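Local coordinates for ethyl tert-butyl ether degradation EthD protein (Ralstonia eutropha JMP134, PDB 3BF4) that is of unknown function, though it has a ferredoxin-like fold and belongs to the EthD family, which is tentatively assigned oxidoreductase activity, at residues Asp42-Met45 / Pro46-Ala50. The protein carries 3 engineered substitutions. Numbering follows the deposited sequence. Where two conformers were deposited one is given.
Sequences DRHM and PMVKA. With EDO (1,2-ethanediol), chain C.
Val48 lies against the ring of His44 one turn further along helix 37-52, and its CG2 methyl sits over one ring face, 3.7 Å from the centroid in a CH-pi contact. The CB of His44 leaves the backbone pointing away from residues 46-50, but with CG anti to the backbone N (chi1 -176°) the imidazole runs beside its own carbonyl, where residues of the next turn can meet it. ND1 has the CE methyl of selenomethionine Met47 at 3.5 Å, approaching obliquely, while its hydrogen bond goes to Asp104. CD2 lies near both Val48 CG2 and carbon C1 of a bound 1,2-ethanediol, and CE1 touches both methyls, CG2 and CE. At the tip, NE2 accepts a weak hydrogen bond of 3.2 Å from O2 of the diol; the diol is also hydrogen-bonded to the hydroxyls of Tyr27 and Tyr40.

Along the backbone, Val48 N hydrogen-bonds to His44 O at 2.9 Å, nearly in line with the carbonyl, and Lys49 N to Met45 O at 2.9 Å. The turn before is irregular: Pro46 has no N-H to give, the helix kinks there, and Met47 N reaches Arg43 O only weakly, at 3.4 Å. Pro46 CD is held close to Met45 CB, at 3.5 Å, across the peptide link that joins the two residues. Selenomethionine Met45, its chain bent at chi2 and chi3, brings SE to the diol's C1 and packs on Cys80 and Phe82 of the sheet, while Val48 and Met47 also reach Ile101 of helix 87-103, in keeping with a ferredoxin-like layer of helices on an antiparallel sheet. With Asp104 engaging ND1 and NE2 accepting only weakly from a diol probably from the crystallisation liquor, the ring's orientation is probably fixed by the ND1 bond and the Val48 and Met47 methyls.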
loop_
_atom_site.group_PDB
_atom_site.type_symbol
_atom_site.label_atom_id
_atom_site.label_comp_id
_atom_site.label_asym_id
_atom_site.label_seq_id
_atom_site.Cartn_x
_atom_site.Cartn_y
_atom_site.Cartn_z
ATOM N N ASP A 42 -17.305 6.860 -1.032
ATOM C CA ASP A 42 -18.675 6.447 -1.456
ATOM C C ASP A 42 -19.055 6.805 -2.895
ATOM O O ASP A 42 -19.993 6.200 -3.417
ATOM C CB ASP A 42 -19.848 6.762 -0.454
ATOM C CG ASP A 42 -19.447 7.610 0.754
ATOM O OD1 ASP A 42 -18.500 7.205 1.460
ATOM O OD2 ASP A 42 -20.115 8.635 1.043
ATOM N N ARG A 43 -18.342 7.738 -3.544
ATOM C CA ARG A 43 -18.654 8.143 -4.943
ATOM C C ARG A 43 -17.572 7.745 -5.933
ATOM O O ARG A 43 -17.838 7.023 -6.891
ATOM C CB ARG A 43 -18.889 9.660 -5.049
ATOM C CG ARG A 43 -19.980 10.232 -4.127
ATOM C CD ARG A 43 -21.355 10.028 -4.690
ATOM N NE ARG A 43 -21.615 10.946 -5.812
ATOM C CZ ARG A 43 -22.130 12.185 -5.728
ATOM N NH1 ARG A 43 -22.475 12.743 -4.555
ATOM N NH2 ARG A 43 -22.307 12.892 -6.852
ATOM N N HIS A 44 -16.341 8.189 -5.688
ATOM C CA HIS A 44 -15.253 7.935 -6.623
ATOM C C HIS A 44 -14.840 6.454 -6.744
ATOM O O HIS A 44 -14.854 5.919 -7.854
ATOM C CB HIS A 44 -14.045 8.815 -6.314
ATOM C CG HIS A 44 -12.925 8.670 -7.300
ATOM N ND1 HIS A 44 -12.961 9.230 -8.559
ATOM C CD2 HIS A 44 -11.735 8.041 -7.202
ATOM C CE1 HIS A 44 -11.841 8.949 -9.193
ATOM N NE2 HIS A 44 -11.082 8.225 -8.394
HETATM N N MSE A 45 -14.489 5.812 -5.630
HETATM C CA MSE A 45 -14.008 4.409 -5.645
HETATM C C MSE A 45 -14.996 3.382 -6.235
HETATM O O MSE A 45 -14.566 2.509 -6.992
HETATM C CB MSE A 45 -13.522 3.953 -4.263
HETATM C CG MSE A 45 -12.286 4.681 -3.722
HETATM SE SE MSE A 45 -10.726 4.411 -4.809
HETATM C CE MSE A 45 -10.564 2.467 -4.605
ATOM N N PRO A 46 -16.294 3.453 -5.873
ATOM C CA PRO A 46 -17.276 2.579 -6.509
ATOM C C PRO A 46 -17.402 2.822 -8.028
ATOM O O PRO A 46 -17.622 1.861 -8.782
ATOM C CB PRO A 46 -18.575 2.927 -5.762
ATOM C CG PRO A 46 -18.082 3.408 -4.439
ATOM C CD PRO A 46 -16.940 4.253 -4.821
HETATM N N MSE A 47 -17.268 4.083 -8.460
HETATM C CA MSE A 47 -17.250 4.409 -9.890
HETATM C C MSE A 47 -16.011 3.807 -10.571
HETATM O O MSE A 47 -16.141 3.209 -11.630
HETATM C CB MSE A 47 -17.358 5.921 -10.139
HETATM C CG MSE A 47 -17.352 6.342 -11.618
HETATM SE SE MSE A 47 -15.549 6.487 -12.422
HETATM C CE MSE A 47 -14.802 7.841 -11.218
ATOM N N VAL A 48 -14.827 3.962 -9.973
ATOM C CA VAL A 48 -13.594 3.407 -10.569
ATOM C C VAL A 48 -13.674 1.871 -10.669
ATOM O O VAL A 48 -13.276 1.293 -11.692
ATOM C CB VAL A 48 -12.297 3.825 -9.813
ATOM C CG1 VAL A 48 -11.063 3.167 -10.446
ATOM C CG2 VAL A 48 -12.142 5.356 -9.800
ATOM N N LYS A 49 -14.197 1.229 -9.617
ATOM C CA LYS A 49 -14.367 -0.230 -9.608
ATOM C C LYS A 49 -15.358 -0.673 -10.683
ATOM O O LYS A 49 -15.106 -1.672 -11.347
ATOM C CB LYS A 49 -14.799 -0.743 -8.225
ATOM C CG LYS A 49 -14.971 -2.279 -8.101
ATOM C CD LYS A 49 -13.673 -3.030 -8.388
ATOM C CE LYS A 49 -13.802 -4.487 -7.995
ATOM N NZ LYS A 49 -14.799 -5.202 -8.837
ATOM N N ALA A 50 -16.467 0.060 -10.842
ATOM C CA ALA A 50 -17.458 -0.222 -11.903
ATOM C C ALA A 50 -16.802 -0.225 -13.289
ATOM O O ALA A 50 -17.067 -1.119 -14.103
ATOM C CB ALA A 50 -18.609 0.793 -11.874
HETATM C C1 EDO C . -8.464 6.266 -7.119
HETATM O O1 EDO C . -7.602 7.055 -6.275
HETATM C C2 EDO C . -8.335 6.618 -8.604
HETATM O O2 EDO C . -7.920 7.976 -8.785
#